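Local coordinates for phenylalanine hydroxylase (Colwellia psychrerythraea 34h, PDB 2V27) that hydroxylates L-phenylalanine to L-tyrosine with molecular oxygen at a non-haem iron, probably using tetrahydrobiopterin as co-substrate, at the interface of chains A and B. Sequence-based numbering; all coordinates share one arbitrary frame. Chains: chain A/B, Phenylalanine hydroxylase.

Contact 1: the interface of chains A and B. Residues chain A 196-199; chain B 196-199.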
# COMPACT_ATOMS: atom_id res chain seq x y z
N ASN A 196 15.41 6.05 5.56
CA ASN A 196 16.20 6.13 4.32
C ASN A 196 15.36 6.43 3.07
O ASN A 196 15.92 6.85 2.07
CB ASN A 196 16.98 4.83 4.14
CG ASN A 196 18.06 4.68 5.17
OD1 ASN A 196 18.66 5.67 5.57
ND2 ASN A 196 18.31 3.45 5.60
N ASN A 197 14.03 6.21 3.09
CA ASN A 197 13.32 6.41 1.85
C ASN A 197 13.47 7.85 1.39
O ASN A 197 13.32 8.79 2.16
CB ASN A 197 11.86 5.99 1.98
CG ASN A 197 11.14 6.09 0.63
OD1 ASN A 197 10.59 7.13 0.32
ND2 ASN A 197 11.24 5.03 -0.17
N THR A 198 13.74 7.98 0.09
CA THR A 198 14.12 9.27 -0.44
C THR A 198 12.93 10.20 -0.48
O THR A 198 13.03 11.36 -0.09
CB THR A 198 14.71 9.11 -1.83
OG1 THR A 198 15.88 8.29 -1.76
CG2 THR A 198 15.05 10.47 -2.40
N ASP A 199 11.79 9.70 -0.96
CA ASP A 199 10.65 10.53 -1.36
C ASP A 199 9.55 10.75 -0.33
O ASP A 199 8.68 11.61 -0.53
CB ASP A 199 10.07 10.01 -2.70
CG ASP A 199 11.09 10.21 -3.87
OD1 ASP A 199 11.39 11.42 -4.21
OD2 ASP A 199 11.66 9.19 -4.37
N ASN B 196 9.56 8.96 -11.46
CA ASN B 196 10.38 9.82 -10.58
C ASN B 196 10.81 9.21 -9.24
O ASN B 196 11.73 9.75 -8.61
CB ASN B 196 9.69 11.16 -10.33
CG ASN B 196 9.55 11.95 -11.61
OD1 ASN B 196 10.51 12.05 -12.36
ND2 ASN B 196 8.36 12.45 -11.88
N ASN B 197 10.10 8.17 -8.78
CA ASN B 197 10.37 7.71 -7.41
C ASN B 197 11.73 7.05 -7.43
O ASN B 197 11.96 6.16 -8.25
CB ASN B 197 9.30 6.73 -6.93
CG ASN B 197 9.57 6.30 -5.47
OD1 ASN B 197 10.47 5.50 -5.23
ND2 ASN B 197 8.92 6.95 -4.55
N THR B 198 12.64 7.47 -6.55
CA THR B 198 13.98 7.00 -6.79
C THR B 198 14.30 5.63 -6.14
O THR B 198 15.26 4.97 -6.52
CB THR B 198 15.08 8.07 -6.54
OG1 THR B 198 15.08 8.36 -5.17
CG2 THR B 198 14.79 9.37 -7.32
N ASP B 199 13.49 5.17 -5.17
CA ASP B 199 13.83 3.91 -4.49
C ASP B 199 13.18 2.64 -5.06
O ASP B 199 13.50 1.48 -4.63
CB ASP B 199 13.64 4.05 -2.98
CG ASP B 199 14.64 5.06 -2.37
OD1 ASP B 199 15.85 4.81 -2.36
OD2 ASP B 199 14.21 6.12 -1.96
O HOH W 1 10.06 4.23 -2.76
O HOH W 2 17.51 5.99 0.05
O HOH W 3 11.72 7.07 -2.70

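Contact 2: the interface of chains A and B. Residues chain A 113-114, 187, 190, 217-220; chain B 261, 264-266.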
# COMPACT_ATOMS: atom_id res chain seq x y z
N ASP A 113 9.12 -11.54 9.44
CA ASP A 113 9.43 -10.21 8.92
C ASP A 113 8.34 -9.21 9.04
O ASP A 113 8.61 -8.01 8.92
CB ASP A 113 9.92 -10.27 7.48
CG ASP A 113 11.18 -11.07 7.31
OD1 ASP A 113 12.00 -11.20 8.24
OD2 ASP A 113 11.44 -11.59 6.21
N TYR A 114 7.11 -9.68 9.28
CA TYR A 114 5.93 -8.78 9.36
C TYR A 114 4.70 -9.50 9.85
O TYR A 114 4.34 -10.54 9.32
CB TYR A 114 5.57 -8.14 7.96
CG TYR A 114 4.28 -7.35 8.07
CD1 TYR A 114 4.30 -6.06 8.57
CD2 TYR A 114 3.03 -7.94 7.82
CE1 TYR A 114 3.10 -5.32 8.75
CE2 TYR A 114 1.85 -7.22 7.99
CZ TYR A 114 1.90 -5.92 8.47
OH TYR A 114 0.74 -5.20 8.66
N SER A 187 10.71 -3.15 13.85
CA SER A 187 10.66 -3.72 12.46
C SER A 187 11.87 -3.31 11.59
O SER A 187 12.07 -2.11 11.37
CB SER A 187 9.38 -3.31 11.75
OG SER A 187 9.39 -3.67 10.38
N GLU A 190 10.32 -1.42 8.54
CA GLU A 190 9.83 -0.06 8.87
C GLU A 190 11.00 0.88 9.18
O GLU A 190 10.92 2.07 8.84
CB GLU A 190 8.87 -0.07 10.08
CG GLU A 190 7.61 -0.88 9.85
CD GLU A 190 6.68 -0.32 8.77
OE1 GLU A 190 6.89 0.83 8.33
OE2 GLU A 190 5.69 -1.05 8.39
N ILE A 217 -3.20 1.36 7.36
CA ILE A 217 -2.27 0.60 8.15
C ILE A 217 -1.40 -0.38 7.37
O ILE A 217 -0.38 -0.83 7.90
CB ILE A 217 -2.94 -0.14 9.31
CG1 ILE A 217 -3.90 -1.20 8.80
CG2 ILE A 217 -3.76 0.87 10.21
CD1 ILE A 217 -4.57 -2.08 9.94
N ASP A 218 -1.85 -0.74 6.18
CA ASP A 218 -1.15 -1.79 5.44
C ASP A 218 -0.36 -1.31 4.24
O ASP A 218 -0.05 -2.08 3.32
CB ASP A 218 -2.12 -2.90 5.04
CG ASP A 218 -3.31 -2.39 4.27
OD1 ASP A 218 -3.42 -1.16 4.01
OD2 ASP A 218 -4.20 -3.21 3.92
N ILE A 219 -0.01 -0.03 4.29
CA ILE A 219 0.83 0.54 3.23
C ILE A 219 2.10 1.12 3.82
O ILE A 219 2.16 1.34 5.05
CB ILE A 219 0.12 1.65 2.36
CG1 ILE A 219 -0.24 2.87 3.24
CG2 ILE A 219 -1.17 1.05 1.71
CD1 ILE A 219 -0.69 4.09 2.40
N MET A 220 3.12 1.33 2.98
CA MET A 220 4.28 2.13 3.43
C MET A 220 3.85 3.59 3.61
O MET A 220 3.18 4.17 2.75
CB MET A 220 5.38 2.01 2.42
CG MET A 220 5.81 0.57 2.07
SD MET A 220 6.20 -0.41 3.58
CE MET A 220 7.70 0.40 4.19
N PHE B 261 9.24 -6.13 1.12
CA PHE B 261 8.54 -5.82 2.37
C PHE B 261 7.12 -5.22 2.16
O PHE B 261 6.20 -5.65 2.87
CB PHE B 261 9.43 -4.90 3.22
CG PHE B 261 8.83 -4.57 4.54
CD1 PHE B 261 8.82 -5.53 5.56
CD2 PHE B 261 8.25 -3.32 4.79
CE1 PHE B 261 8.25 -5.19 6.83
CE2 PHE B 261 7.69 -3.01 6.02
CZ PHE B 261 7.70 -3.95 7.05
N LYS B 264 4.76 -8.03 1.63
CA LYS B 264 4.54 -8.76 2.86
C LYS B 264 3.50 -8.06 3.73
O LYS B 264 2.64 -8.69 4.34
CB LYS B 264 5.83 -8.98 3.64
CG LYS B 264 6.84 -9.77 2.89
CD LYS B 264 8.06 -10.11 3.79
CE LYS B 264 9.16 -10.79 2.93
NZ LYS B 264 10.49 -10.84 3.63
N LYS B 265 3.57 -6.73 3.78
CA LYS B 265 2.71 -5.90 4.62
C LYS B 265 1.32 -5.75 4.07
O LYS B 265 0.34 -5.65 4.83
CB LYS B 265 3.40 -4.53 4.80
CG LYS B 265 2.62 -3.51 5.62
CD LYS B 265 3.55 -2.29 5.83
CE LYS B 265 2.86 -1.30 6.73
NZ LYS B 265 3.80 -0.17 6.94
N ALA B 266 1.16 -5.82 2.74
CA ALA B 266 -0.14 -5.58 2.11
C ALA B 266 -1.16 -6.64 2.49
O ALA B 266 -0.81 -7.80 2.76
CB ALA B 266 -0.04 -5.50 0.59
O HOH W 4 2.05 0.82 8.69
O HOH W 5 -1.25 -5.91 6.79

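Contact 1: the interface of chains A and B
The loop that leaves helix 188-196 meets its own copy here, residues 197-199 of each chain crossing the two-fold axis so that each aspartate reaches into the turn of the other subunit. B:Asp199 has CG anti to its carbonyl carbon (chi1 -65°), which sends OD2 to the start of A:Thr198. There OD2 accepts from both the hydroxyl and the backbone N of that residue. The A:Thr198 hydroxyl OG1 comes in on its syn lone pair at 2.7 Å from B:Asp199 OD2, while the backbone N of A:Thr198 approaches from above the carboxylate plane, 2.8 Å from that same OD2. On the twin side the backbone N of B:Thr198 points almost straight at A:Asp199 OD2, 2.9 Å away and nearly along the C-O axis of the carboxylate.

The two halves differ in the threonine rotamer. A:Thr198 holds OG1 beside its backbone N (chi1 -61°), so N and OG1 grip one oxygen together; B:Thr198 puts OG1 in the crowded position between N and the carbonyl carbon (chi1 66°), facing CB and CG2 of A:Thr198 instead. Within chain B, the amide oxygen OD1 of B:Asn197 accepts from B:Asp199 N at 3.0 Å, bracing the turn that presents the carboxylate.

The like-charged OD2 atoms of A:Asp199 and B:Asp199 lie 4.7 Å apart. Water 3 bridges them, 2.7 Å from A:Asp199 OD2 and 2.8 Å from B:Asp199 OD2, and is likely to soften their repulsion. The patch ties the two copies together in this assembly by polar contacts, although the enzyme is monomeric, so the pairing may belong to the crystal.

Contact 2: the interface of chains A and B
B:Lys265, the last residue of the C-terminal helix 261-265, lies extended along a groove of chain A lined by A:Tyr114, A:Glu190 and the 217-220 segment. Packing is tight at its root: CA sits over the face of the A:Tyr114 ring, 3.8 Å from the ring centroid, and CG rests against the CE1-CZ side of the ring before the chain leaves it for A:Glu190. With CG anti to the backbone N (chi1 178°) and every later torsion extended, the chain delivers NZ between two protein acceptors. OE2 of A:Glu190 receives it on the syn lone pair in a short salt bridge, 2.5 Å from B:Lys265 NZ, while the main-chain O of A:Ile219 lies 2.9 Å from that NZ, which stands above its carbonyl plane. An alanine here would keep CA over the ring but remove the chain beyond CB, and would probably cost the salt bridge to A:Glu190, the bond to A:Ile219 O and the packing of CG on A:Tyr114.

Alongside, B:Phe261 enters with its edge forward (chi1 -178°). Its CD2 touches A:Met220 SD at 3.8 Å, and its rim also meets A:Asp113 O and A:Glu190 OE2 in the plane of the ring. The A:Glu190 carboxylate stands nearly upright to that ring, the planes 81° apart.

The contact is looser at its margins, where water does part of the work. Water 4 links B:Lys265 NZ to A:Ile217 O, and water 5 joins A:Tyr114 OH to B:Lys265 O. Beyond B:Phe261, B:Lys264 stretches out to a tip-to-tip salt bridge: its NZ uses the anti lone pair of A:Asp113 OD2 at 2.8 Å.

Contacts 1 and 2 are parts of one two-fold symmetric interface, with their C-alpha centres about 17 Å apart. Helix 188-196 of chain A connects them: its first turn carries the glutamate of contact 2, and its last residue leads into the loop of contact 1. Contact 1 pairs equivalent loops, whereas contact 2 sets the C-terminal helix of one chain against different elements of the other and therefore recurs with the chains exchanged. The repeats flank the loop pairing. Charged and water-mediated contacts feature in both, and the shared helix makes the two patches continuous on chain A.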